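Putative alpha-N-acetylgalactosaminidase (Bacillus halodurans C-125, PDB 3CC1) probably removes terminal alpha-linked N-acetylgalactosamine residues from glycans or glycoconjugates, as a glycoside hydrolase with an alpha-galactosidase-like catalytic barrel and a C-terminal beta-sandwich. Local coordinates at residues W16-W19 against S25-E28; I54-P59 against A94-L99; A61-Y66 against A83-P88; L72-D75 against R79-P82. One frame throughout, in Å; residues are numbered along the deposited sequence.

Contact 1: W16-W19 against S25-E28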
loop_
_atom_site.group_PDB
_atom_site.type_symbol
_atom_site.label_atom_id
_atom_site.label_comp_id
_atom_site.label_asym_id
_atom_site.label_seq_id
_atom_site.Cartn_x
_atom_site.Cartn_y
_atom_site.Cartn_z
ATOM N N TRP A 16 -31.605 -12.826 -9.524
ATOM C CA TRP A 16 -30.963 -14.043 -9.080
ATOM C C TRP A 16 -30.088 -14.517 -10.236
ATOM O O TRP A 16 -30.452 -14.414 -11.400
ATOM C CB TRP A 16 -32.020 -15.105 -8.718
ATOM C CG TRP A 16 -31.517 -16.526 -8.510
ATOM C CD1 TRP A 16 -31.062 -17.070 -7.348
ATOM C CD2 TRP A 16 -31.434 -17.580 -9.498
ATOM N NE1 TRP A 16 -30.636 -18.360 -7.560
ATOM C CE2 TRP A 16 -30.896 -18.711 -8.856
ATOM C CE3 TRP A 16 -31.720 -17.658 -10.870
ATOM C CZ2 TRP A 16 -30.700 -19.914 -9.510
ATOM C CZ3 TRP A 16 -31.538 -18.885 -11.521
ATOM C CH2 TRP A 16 -31.039 -19.980 -10.840
ATOM N N ASN A 17 -28.919 -15.017 -9.889
ATOM C CA ASN A 17 -27.979 -15.587 -10.844
ATOM C C ASN A 17 -27.545 -16.993 -10.368
ATOM O O ASN A 17 -27.294 -17.201 -9.196
ATOM C CB ASN A 17 -26.809 -14.610 -11.016
ATOM C CG ASN A 17 -25.713 -15.119 -11.937
ATOM O OD1 ASN A 17 -25.069 -16.125 -11.654
ATOM N ND2 ASN A 17 -25.495 -14.420 -13.042
ATOM N N SER A 18 -27.487 -17.935 -11.307
ATOM C CA SER A 18 -27.288 -19.368 -11.040
ATOM C C SER A 18 -25.866 -19.739 -10.592
ATOM O O SER A 18 -25.661 -20.858 -10.152
ATOM C CB SER A 18 -27.610 -20.193 -12.287
ATOM O OG SER A 18 -26.710 -19.941 -13.346
ATOM N N TRP A 19 -24.916 -18.809 -10.677
ATOM C CA TRP A 19 -23.496 -19.154 -10.522
ATOM C C TRP A 19 -23.073 -19.621 -9.125
ATOM O O TRP A 19 -22.408 -20.648 -8.991
ATOM C CB TRP A 19 -22.576 -18.008 -10.968
ATOM C CG TRP A 19 -21.151 -18.426 -10.894
ATOM C CD1 TRP A 19 -20.276 -18.132 -9.894
ATOM C CD2 TRP A 19 -20.414 -19.224 -11.839
ATOM N NE1 TRP A 19 -19.059 -18.701 -10.147
ATOM C CE2 TRP A 19 -19.106 -19.370 -11.329
ATOM C CE3 TRP A 19 -20.726 -19.828 -13.055
ATOM C CZ2 TRP A 19 -18.123 -20.116 -11.979
ATOM C CZ3 TRP A 19 -19.751 -20.553 -13.712
ATOM C CH2 TRP A 19 -18.469 -20.701 -13.173
ATOM N N SER A 25 -23.597 -25.211 -14.279
ATOM C CA SER A 25 -24.377 -26.434 -14.539
ATOM C C SER A 25 -25.874 -26.363 -14.191
ATOM O O SER A 25 -26.542 -27.411 -14.099
ATOM C CB SER A 25 -23.752 -27.604 -13.746
ATOM O OG SER A 25 -24.155 -27.537 -12.385
ATOM N N VAL A 26 -26.434 -25.164 -14.041
ATOM C CA VAL A 26 -27.851 -25.052 -13.629
ATOM C C VAL A 26 -28.785 -25.770 -14.616
ATOM O O VAL A 26 -28.568 -25.801 -15.866
ATOM C CB VAL A 26 -28.317 -23.561 -13.425
ATOM C CG1 VAL A 26 -28.513 -22.843 -14.767
ATOM C CG2 VAL A 26 -29.570 -23.491 -12.587
ATOM N N THR A 27 -29.837 -26.357 -14.064
ATOM C CA THR A 27 -30.869 -26.984 -14.893
ATOM C C THR A 27 -32.098 -26.125 -14.976
ATOM O O THR A 27 -32.327 -25.206 -14.175
ATOM C CB THR A 27 -31.302 -28.334 -14.323
ATOM O OG1 THR A 27 -32.050 -28.098 -13.137
ATOM C CG2 THR A 27 -30.130 -29.253 -14.050
ATOM N N GLU A 28 -32.938 -26.455 -15.942
ATOM C CA GLU A 28 -34.175 -25.715 -16.191
ATOM C C GLU A 28 -35.132 -25.760 -14.982
ATOM O O GLU A 28 -35.777 -24.782 -14.641
ATOM C CB GLU A 28 -34.815 -26.343 -17.422
ATOM C CG GLU A 28 -36.220 -26.163 -17.671
ATOM C CD GLU A 28 -36.613 -26.952 -18.943
ATOM O OE1 GLU A 28 -35.899 -26.830 -19.956
ATOM O OE2 GLU A 28 -37.599 -27.735 -18.906
HETATM O O HOH W 1 -25.448 -22.151 -14.295
#
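Val26 meets Ser18 and Trp16 where strand 14-17, a strand of the parallel sheet of the TIM-barrel domain, gives way to the chain leading into helix 19-22. The apolar part is small and buried. Ser18 CB sits 3.6 Å from Val26 CB and is close to both methyls of that valine, while Val26 CG2 approaches the outer corner of the Trp16 indole, 4.2 Å from CH2, at the ring edge and near its plane. With CG anti to the backbone N (chi1 168°), Trp16 sends its ring back under the following turn, where Ser18 N lies over one face. Val26 also touches Val31 and Val52, which places it against helix 28-41 and strand 49-52.

The polar part is separate. No direct hydrogen bond crosses the contact; its place is taken by one water, and Ser18 OG also bonds Asp53 N. Trp16 NE1 bonds Gly319 O. Asn17 OD1 accepts from Trp19 N at 2.9 Å, a capping bond at the entry to helix 19-22. The bridging water lies 2.7 Å from Ser18 OG and accepts from Val26 N at 3.2 Å.

Contact 2: I54-P59 against A94-L99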
loop_
_atom_site.group_PDB
_atom_site.type_symbol
_atom_site.label_atom_id
_atom_site.label_comp_id
_atom_site.label_asym_id
_atom_site.label_seq_id
_atom_site.Cartn_x
_atom_site.Cartn_y
_atom_site.Cartn_z
ATOM N N ILE A 54 -22.697 -18.541 -17.301
ATOM C CA ILE A 54 -21.988 -19.056 -18.436
ATOM C C ILE A 54 -22.031 -20.592 -18.535
ATOM O O ILE A 54 -22.292 -21.301 -17.556
ATOM C CB ILE A 54 -20.512 -18.599 -18.463
ATOM C CG1 ILE A 54 -19.741 -19.082 -17.223
ATOM C CG2 ILE A 54 -20.396 -17.103 -18.656
ATOM C CD1 ILE A 54 -18.208 -19.103 -17.387
ATOM N N GLN A 55 -21.790 -21.049 -19.743
ATOM C CA GLN A 55 -21.587 -22.467 -20.064
ATOM C C GLN A 55 -22.898 -23.243 -20.064
ATOM O O GLN A 55 -22.932 -24.450 -19.877
ATOM C CB GLN A 55 -20.486 -23.087 -19.172
ATOM C CG GLN A 55 -19.114 -22.499 -19.540
ATOM C CD GLN A 55 -17.960 -22.967 -18.665
ATOM O OE1 GLN A 55 -16.958 -23.437 -19.187
ATOM N NE2 GLN A 55 -18.057 -22.755 -17.357
ATOM N N TRP A 56 -23.971 -22.502 -20.299
ATOM C CA TRP A 56 -25.277 -23.071 -20.519
ATOM C C TRP A 56 -25.354 -23.911 -21.800
ATOM O O TRP A 56 -26.338 -24.618 -21.986
ATOM C CB TRP A 56 -26.361 -21.960 -20.525
ATOM C CG TRP A 56 -26.022 -20.744 -21.354
ATOM C CD1 TRP A 56 -25.502 -19.588 -20.890
ATOM C CD2 TRP A 56 -26.188 -20.567 -22.773
ATOM N NE1 TRP A 56 -25.287 -18.707 -21.924
ATOM C CE2 TRP A 56 -25.721 -19.276 -23.090
ATOM C CE3 TRP A 56 -26.676 -21.372 -23.805
ATOM C CZ2 TRP A 56 -25.732 -18.781 -24.372
ATOM C CZ3 TRP A 56 -26.694 -20.879 -25.070
ATOM C CH2 TRP A 56 -26.219 -19.594 -25.356
ATOM N N TYR A 57 -24.254 -23.901 -22.589
ATOM C CA TYR A 57 -24.141 -24.532 -23.914
ATOM C C TYR A 57 -23.192 -25.737 -23.889
ATOM O O TYR A 57 -22.891 -26.317 -24.920
ATOM C CB TYR A 57 -23.652 -23.486 -24.954
ATOM C CG TYR A 57 -22.532 -22.643 -24.393
ATOM C CD1 TYR A 57 -21.235 -23.174 -24.286
ATOM C CD2 TYR A 57 -22.769 -21.366 -23.894
ATOM C CE1 TYR A 57 -20.211 -22.429 -23.719
ATOM C CE2 TYR A 57 -21.754 -20.621 -23.342
ATOM C CZ TYR A 57 -20.480 -21.171 -23.242
ATOM O OH TYR A 57 -19.439 -20.440 -22.707
ATOM N N GLU A 58 -22.736 -26.107 -22.687
ATOM C CA GLU A 58 -21.660 -27.077 -22.515
ATOM C C GLU A 58 -22.112 -28.313 -21.740
ATOM O O GLU A 58 -22.008 -28.328 -20.522
ATOM C CB GLU A 58 -20.475 -26.432 -21.772
ATOM C CG GLU A 58 -19.187 -27.268 -21.765
ATOM C CD GLU A 58 -17.901 -26.386 -21.725
ATOM O OE1 GLU A 58 -17.994 -25.180 -22.076
ATOM O OE2 GLU A 58 -16.804 -26.900 -21.373
ATOM N N PRO A 59 -22.671 -29.323 -22.432
ATOM C CA PRO A 59 -23.052 -30.516 -21.699
ATOM C C PRO A 59 -21.775 -31.279 -21.419
ATOM O O PRO A 59 -20.751 -31.101 -22.109
ATOM C CB PRO A 59 -23.923 -31.292 -22.698
ATOM C CG PRO A 59 -23.345 -30.920 -24.029
ATOM C CD PRO A 59 -22.968 -29.443 -23.872
ATOM N N ALA A 94 -36.250 -25.003 -30.095
ATOM C CA ALA A 94 -36.954 -24.046 -29.228
ATOM C C ALA A 94 -35.995 -23.060 -28.521
ATOM O O ALA A 94 -36.334 -21.885 -28.245
ATOM C CB ALA A 94 -37.833 -24.818 -28.219
ATOM N N GLY A 95 -34.780 -23.518 -28.257
ATOM C CA GLY A 95 -33.802 -22.695 -27.556
ATOM C C GLY A 95 -34.345 -22.302 -26.195
ATOM O O GLY A 95 -35.065 -23.063 -25.551
ATOM N N PHE A 96 -34.033 -21.091 -25.782
ATOM C CA PHE A 96 -34.472 -20.594 -24.477
ATOM C C PHE A 96 -35.888 -19.974 -24.535
ATOM O O PHE A 96 -36.359 -19.446 -23.558
ATOM C CB PHE A 96 -33.482 -19.559 -23.917
ATOM C CG PHE A 96 -32.296 -20.152 -23.179
ATOM C CD1 PHE A 96 -32.460 -21.183 -22.287
ATOM C CD2 PHE A 96 -31.022 -19.617 -23.346
ATOM C CE1 PHE A 96 -31.372 -21.686 -21.585
ATOM C CE2 PHE A 96 -29.933 -20.128 -22.651
ATOM C CZ PHE A 96 -30.119 -21.160 -21.773
ATOM N N LYS A 97 -36.568 -20.051 -25.668
ATOM C CA LYS A 97 -37.891 -19.388 -25.786
ATOM C C LYS A 97 -38.904 -19.932 -24.762
ATOM O O LYS A 97 -39.563 -19.171 -24.112
ATOM C CB LYS A 97 -38.421 -19.417 -27.214
ATOM C CG LYS A 97 -39.757 -18.623 -27.456
ATOM C CD LYS A 97 -39.630 -17.187 -27.005
ATOM C CE LYS A 97 -40.813 -16.279 -27.455
ATOM N NZ LYS A 97 -40.551 -14.844 -26.904
ATOM N N PRO A 98 -38.995 -21.255 -24.577
ATOM C CA PRO A 98 -39.964 -21.737 -23.607
ATOM C C PRO A 98 -39.655 -21.310 -22.162
ATOM O O PRO A 98 -40.552 -21.012 -21.384
ATOM C CB PRO A 98 -39.890 -23.258 -23.764
ATOM C CG PRO A 98 -39.416 -23.460 -25.165
ATOM C CD PRO A 98 -38.470 -22.324 -25.419
ATOM N N LEU A 99 -38.389 -21.273 -21.823
ATOM C CA LEU A 99 -37.956 -20.919 -20.481
ATOM C C LEU A 99 -38.235 -19.444 -20.214
ATOM O O LEU A 99 -38.768 -19.116 -19.195
ATOM C CB LEU A 99 -36.459 -21.267 -20.280
ATOM C CG LEU A 99 -35.844 -21.008 -18.903
ATOM C CD1 LEU A 99 -36.669 -21.624 -17.766
ATOM C CD2 LEU A 99 -34.421 -21.510 -18.897
#
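Trp56 and Phe96 make this contact alone, ring against ring. The tight part is the six-membered half of the indole: Phe96 CE2 lies over one of its faces, displaced toward the rim, and comes within 3.7 Å of Trp56 CE3. Trp56 CG lies between the backbone N and the carbonyl carbon (chi1 46°), and the indole presents this face to Phe96. The two ring planes stand 59° apart with centroids separated by 5.3 Å, an oblique pairing. On the opposite indole face Tyr57 CD2 sits over the centre, so the tryptophan is held between two aromatic neighbours, and a bond from Trp56 NE1 to His113 O fixes its rotation. Phe96 also makes edge-to-face pairs with Phe87, Phe110 and Trp176. Cutting Trp56 back to an alanine would probably open a gap between Phe96 and Tyr57 and leave His113 O without this donor.

Away from the rings the segments stand well apart: the nearest CA atoms, those of Trp56 and Phe96, are 10.3 Å from each other, and no hydrogen bond links the two. The pair thus ties the long excursion after strand 49-52 to the start of helix 97-105, aromatic packing within one beta-alpha unit of the TIM barrel.

Contact 3: A61-Y66 against A83-P88. With PEG (di(hydroxyethyl)ether), chain N.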
loop_
_atom_site.group_PDB
_atom_site.type_symbol
_atom_site.label_atom_id
_atom_site.label_comp_id
_atom_site.label_asym_id
_atom_site.label_seq_id
_atom_site.Cartn_x
_atom_site.Cartn_y
_atom_site.Cartn_z
ATOM N N ALA A 61 -19.492 -34.931 -20.893
ATOM C CA ALA A 61 -19.299 -36.164 -21.669
ATOM C C ALA A 61 -20.176 -37.325 -21.231
ATOM O O ALA A 61 -20.400 -38.247 -21.981
ATOM C CB ALA A 61 -17.808 -36.581 -21.697
ATOM N N ASN A 62 -20.699 -37.284 -20.023
ATOM C CA ASN A 62 -21.579 -38.385 -19.585
ATOM C C ASN A 62 -23.025 -38.217 -20.059
ATOM O O ASN A 62 -23.848 -39.094 -19.862
ATOM C CB ASN A 62 -21.610 -38.488 -18.066
ATOM C CG ASN A 62 -22.012 -37.210 -17.453
ATOM O OD1 ASN A 62 -21.338 -36.193 -17.630
ATOM N ND2 ASN A 62 -23.158 -37.205 -16.804
ATOM N N SER A 63 -23.323 -37.078 -20.655
ATOM C CA SER A 63 -24.679 -36.772 -21.120
ATOM C C SER A 63 -24.981 -37.311 -22.518
ATOM O O SER A 63 -24.094 -37.381 -23.351
ATOM C CB SER A 63 -24.854 -35.272 -21.153
ATOM O OG SER A 63 -26.135 -35.008 -21.667
ATOM N N SER A 64 -26.231 -37.685 -22.796
ATOM C CA SER A 64 -26.566 -38.109 -24.162
ATOM C C SER A 64 -26.652 -36.853 -25.045
ATOM O O SER A 64 -26.700 -36.926 -26.271
ATOM C CB SER A 64 -27.865 -38.922 -24.196
ATOM O OG SER A 64 -28.957 -38.144 -23.742
ATOM N N ALA A 65 -26.614 -35.686 -24.403
ATOM C CA ALA A 65 -26.525 -34.398 -25.159
ATOM C C ALA A 65 -25.106 -34.150 -25.777
ATOM O O ALA A 65 -24.870 -33.145 -26.478
ATOM C CB ALA A 65 -26.964 -33.212 -24.263
ATOM N N TYR A 66 -24.176 -35.084 -25.547
ATOM C CA TYR A 66 -22.755 -34.857 -25.890
ATOM C C TYR A 66 -22.298 -35.504 -27.165
ATOM O O TYR A 66 -22.283 -36.716 -27.309
ATOM C CB TYR A 66 -21.854 -35.377 -24.773
ATOM C CG TYR A 66 -20.384 -35.034 -24.825
ATOM C CD1 TYR A 66 -19.910 -33.876 -24.235
ATOM C CD2 TYR A 66 -19.450 -35.934 -25.340
ATOM C CE1 TYR A 66 -18.539 -33.575 -24.208
ATOM C CE2 TYR A 66 -18.074 -35.648 -25.323
ATOM C CZ TYR A 66 -17.634 -34.472 -24.742
ATOM O OH TYR A 66 -16.294 -34.178 -24.670
ATOM N N ALA A 83 -27.682 -26.561 -23.618
ATOM C CA ALA A 83 -27.453 -27.985 -23.382
ATOM C C ALA A 83 -28.805 -28.626 -23.097
ATOM O O ALA A 83 -29.435 -28.339 -22.085
ATOM C CB ALA A 83 -26.454 -28.198 -22.221
ATOM N N THR A 84 -29.253 -29.482 -23.999
ATOM C CA THR A 84 -30.592 -30.069 -23.917
ATOM C C THR A 84 -30.786 -31.099 -22.797
ATOM O O THR A 84 -31.893 -31.369 -22.424
ATOM C CB THR A 84 -31.045 -30.654 -25.258
ATOM O OG1 THR A 84 -30.033 -31.544 -25.743
ATOM C CG2 THR A 84 -31.305 -29.509 -26.275
ATOM N N ASN A 85 -29.720 -31.626 -22.213
ATOM C CA ASN A 85 -29.850 -32.465 -21.008
ATOM C C ASN A 85 -30.294 -31.616 -19.816
ATOM O O ASN A 85 -31.137 -32.012 -19.007
ATOM C CB ASN A 85 -28.532 -33.194 -20.705
ATOM C CG ASN A 85 -27.340 -32.244 -20.516
ATOM O OD1 ASN A 85 -27.168 -31.299 -21.255
ATOM N ND2 ASN A 85 -26.513 -32.522 -19.527
ATOM N N ARG A 86 -29.759 -30.397 -19.753
ATOM C CA ARG A 86 -30.053 -29.471 -18.652
ATOM C C ARG A 86 -31.316 -28.659 -18.942
ATOM O O ARG A 86 -32.071 -28.316 -18.048
ATOM C CB ARG A 86 -28.871 -28.548 -18.393
ATOM C CG ARG A 86 -27.705 -29.268 -17.702
ATOM C CD ARG A 86 -26.406 -28.504 -17.813
ATOM N NE ARG A 86 -26.616 -27.112 -17.460
ATOM C CZ ARG A 86 -25.842 -26.106 -17.840
ATOM N NH1 ARG A 86 -24.739 -26.338 -18.569
ATOM N NH2 ARG A 86 -26.190 -24.862 -17.503
ATOM N N PHE A 87 -31.534 -28.380 -20.215
ATOM C CA PHE A 87 -32.653 -27.560 -20.649
ATOM C C PHE A 87 -33.489 -28.331 -21.677
ATOM O O PHE A 87 -33.436 -28.062 -22.875
ATOM C CB PHE A 87 -32.163 -26.224 -21.224
ATOM C CG PHE A 87 -31.395 -25.382 -20.254
ATOM C CD1 PHE A 87 -32.040 -24.677 -19.254
ATOM C CD2 PHE A 87 -30.011 -25.314 -20.326
ATOM C CE1 PHE A 87 -31.309 -23.915 -18.340
ATOM C CE2 PHE A 87 -29.276 -24.573 -19.399
ATOM C CZ PHE A 87 -29.929 -23.873 -18.423
ATOM N N PRO A 88 -34.245 -29.329 -21.215
ATOM C CA PRO A 88 -34.977 -30.155 -22.195
ATOM C C PRO A 88 -36.009 -29.392 -23.023
ATOM O O PRO A 88 -36.274 -29.790 -24.144
ATOM C CB PRO A 88 -35.623 -31.253 -21.361
ATOM C CG PRO A 88 -35.264 -30.972 -19.951
ATOM C CD PRO A 88 -34.496 -29.716 -19.831
HETATM C C1 PEG N . -28.586 -33.916 -16.928
HETATM O O1 PEG N . -28.556 -32.888 -15.907
HETATM C C2 PEG N . -27.282 -34.739 -16.988
HETATM O O2 PEG N . -27.107 -35.445 -18.232
HETATM C C3 PEG N . -27.919 -36.617 -18.381
HETATM C C4 PEG N . -28.512 -36.704 -19.794
HETATM O O4 PEG N . -28.349 -38.020 -20.314
#
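Asn85 and Ala65 bury the most surface here, with Ser63 third, and their approach is a close fit of small groups. The methyl of Ala65 points across to the other segment and comes 3.6 Å from Asn85 OD1, with Thr84 OG1 a little further from the same carbon. Ser63 OG comes at Asn85 from beside its CB and CG, 3.2 Å from CB. Asn85 CG lies between the backbone N and the carbonyl carbon (chi1 57°), which sets the amide beside Ser63 and Ala65. Its OD1 is buried by the contact, faces the alanine methyl and has no hydrogen-bonding partner in the model. Although Asn85 ND2 is near Ser63 OG, the angle between them is poor for a bond.

The serine hydroxyl is engaged within its own segment. With chi1 at 177°, Ser63 OG lies beside the carbonyl carbon and accepts from Ala65 N at 2.9 Å, the mark of an ST turn, and a type I beta turn from Ser63 to Tyr66 is closed by Tyr66 N to Ser63 O. Across from it, residues 84 to 86 have helical backbone angles, and Phe87 N bonds Ala83 O.

A di(hydroxyethyl)ether molecule, probably from the crystallisation medium, lies against both segments. Asn85 ND2 donates to its O2 at 3.3 Å, and Ser64 N donates to its O4 at the same length and a nearly straight 169° at the hydrogen. At the start of 61-66, Ala61 N bonds Tyr153 OH of a second subunit.

Contact 4: L72-D75 against R79-P82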
loop_
_atom_site.group_PDB
_atom_site.type_symbol
_atom_site.label_atom_id
_atom_site.label_comp_id
_atom_site.label_asym_id
_atom_site.label_seq_id
_atom_site.Cartn_x
_atom_site.Cartn_y
_atom_site.Cartn_z
ATOM N N LEU A 72 -19.644 -28.680 -27.737
ATOM C CA LEU A 72 -20.566 -27.586 -27.353
ATOM C C LEU A 72 -21.802 -27.625 -28.257
ATOM O O LEU A 72 -21.715 -27.924 -29.471
ATOM C CB LEU A 72 -19.919 -26.199 -27.417
ATOM C CG LEU A 72 -18.648 -25.945 -26.620
ATOM C CD1 LEU A 72 -18.278 -24.419 -26.707
ATOM C CD2 LEU A 72 -18.754 -26.412 -25.212
ATOM N N CYS A 73 -22.954 -27.336 -27.662
ATOM C CA CYS A 73 -24.199 -27.278 -28.414
ATOM C C CYS A 73 -24.176 -26.003 -29.215
ATOM O O CYS A 73 -23.995 -24.939 -28.669
ATOM C CB CYS A 73 -25.402 -27.259 -27.488
ATOM S SG CYS A 73 -25.526 -28.750 -26.530
HETATM N N MSE A 74 -24.318 -26.129 -30.519
HETATM C CA MSE A 74 -24.074 -25.000 -31.391
HETATM C C MSE A 74 -24.865 -25.185 -32.683
HETATM O O MSE A 74 -24.936 -26.293 -33.184
HETATM C CB MSE A 74 -22.571 -24.935 -31.729
HETATM C CG MSE A 74 -22.081 -23.566 -32.258
HETATM SE SE MSE A 74 -20.181 -23.681 -32.717
HETATM C CE MSE A 74 -20.193 -24.751 -34.303
ATOM N N ASP A 75 -25.397 -24.097 -33.237
ATOM C CA ASP A 75 -26.086 -24.166 -34.510
ATOM C C ASP A 75 -25.118 -24.087 -35.667
ATOM O O ASP A 75 -23.903 -24.011 -35.496
ATOM C CB ASP A 75 -27.254 -23.176 -34.606
ATOM C CG ASP A 75 -26.849 -21.732 -34.830
ATOM O OD1 ASP A 75 -25.687 -21.467 -35.203
ATOM O OD2 ASP A 75 -27.749 -20.843 -34.680
ATOM N N ARG A 79 -23.446 -20.295 -33.631
ATOM C CA ARG A 79 -24.126 -19.782 -32.442
ATOM C C ARG A 79 -24.425 -20.838 -31.390
ATOM O O ARG A 79 -25.146 -21.813 -31.624
ATOM C CB ARG A 79 -25.424 -19.088 -32.854
ATOM C CG ARG A 79 -25.215 -18.060 -33.967
ATOM C CD ARG A 79 -26.460 -17.244 -34.251
ATOM N NE ARG A 79 -27.529 -18.081 -34.786
ATOM C CZ ARG A 79 -28.676 -17.623 -35.271
ATOM N NH1 ARG A 79 -28.929 -16.324 -35.299
ATOM N NH2 ARG A 79 -29.570 -18.476 -35.739
ATOM N N LEU A 80 -23.922 -20.589 -30.186
ATOM C CA LEU A 80 -24.073 -21.510 -29.090
ATOM C C LEU A 80 -25.559 -21.619 -28.650
ATOM O O LEU A 80 -26.318 -20.659 -28.709
ATOM C CB LEU A 80 -23.147 -21.132 -27.928
ATOM C CG LEU A 80 -21.636 -21.186 -28.155
ATOM C CD1 LEU A 80 -20.899 -20.445 -27.026
ATOM C CD2 LEU A 80 -21.228 -22.655 -28.272
ATOM N N LEU A 81 -25.926 -22.837 -28.276
ATOM C CA LEU A 81 -27.304 -23.245 -27.947
ATOM C C LEU A 81 -27.349 -23.926 -26.584
ATOM O O LEU A 81 -26.339 -24.436 -26.105
ATOM C CB LEU A 81 -27.841 -24.224 -29.018
ATOM C CG LEU A 81 -27.800 -23.841 -30.504
ATOM C CD1 LEU A 81 -28.322 -25.031 -31.371
ATOM C CD2 LEU A 81 -28.584 -22.579 -30.746
ATOM N N PRO A 82 -28.528 -23.908 -25.930
ATOM C CA PRO A 82 -28.687 -24.594 -24.640
ATOM C C PRO A 82 -28.407 -26.113 -24.631
ATOM O O PRO A 82 -28.826 -26.845 -25.493
ATOM C CB PRO A 82 -30.156 -24.270 -24.242
ATOM C CG PRO A 82 -30.547 -23.128 -25.100
ATOM C CD PRO A 82 -29.770 -23.244 -26.367
#
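Asp75 and Arg79 face each other across a chain reversal with one antiparallel bridge, their carboxylate and guanidinium planes turned 41° from each other. Asp75 CG sits between the backbone N and the carbonyl carbon (chi1 76°), bringing the carboxylate across to the Arg79 side chain. OD2 offers its syn lone pair to Arg79 NE at 2.8 Å, nearly within the guanidinium plane; the bond from NH2 to the same oxygen is weak. OD1 takes Arg79 N from above the carboxylate plane at 3.0 Å, and also accepts from Tyr77 N. Replacing Asp75 with an alanine would probably leave the Arg79 guanidinium without its carboxylate mate and Arg79 N and Tyr77 N without their acceptor.

Met74 (selenomethionine) and Leu80 form a non-hydrogen-bonded pair, CA atoms 4.2 Å apart, flanked by Asp75 N to Arg79 O at 2.8 Å and Leu81 N to Cys73 O at 2.9 Å. Leu81 CD1 reaches across to the Asp75 backbone N, while Leu80 CD2 turns to Leu72 CD1, 3.8 Å away.

Arg79 NH1 bonds Ser168 O, linking the turn to helix 162-175. With both carboxylate oxygens engaged, the charge pair probably holds the aspartate ionised and clamps the tight reversal between residues 75 and 79.

Contacts 1 and 2 lie in the interior, with all touching residues buried, whereas contact 3 is at the surface and contact 4 is partly buried. Contacts 2, 3 and 4 all belong to the long excursion between strand 49-52 and helix 97-105: contacts 3 and 4 close smaller loops within it, contact 2 the whole. Chemistry follows position: contact 1 relies on a valine packed on a serine and an indole edge, plus a water, contact 2 on aromatic rings, contact 3 on alanine and polar side chains with a bound ether, contact 4 on backbone bonds and a salt bridge. Arg86 joins three of them, its guanidinium reaching Val26 O and Gln55 O.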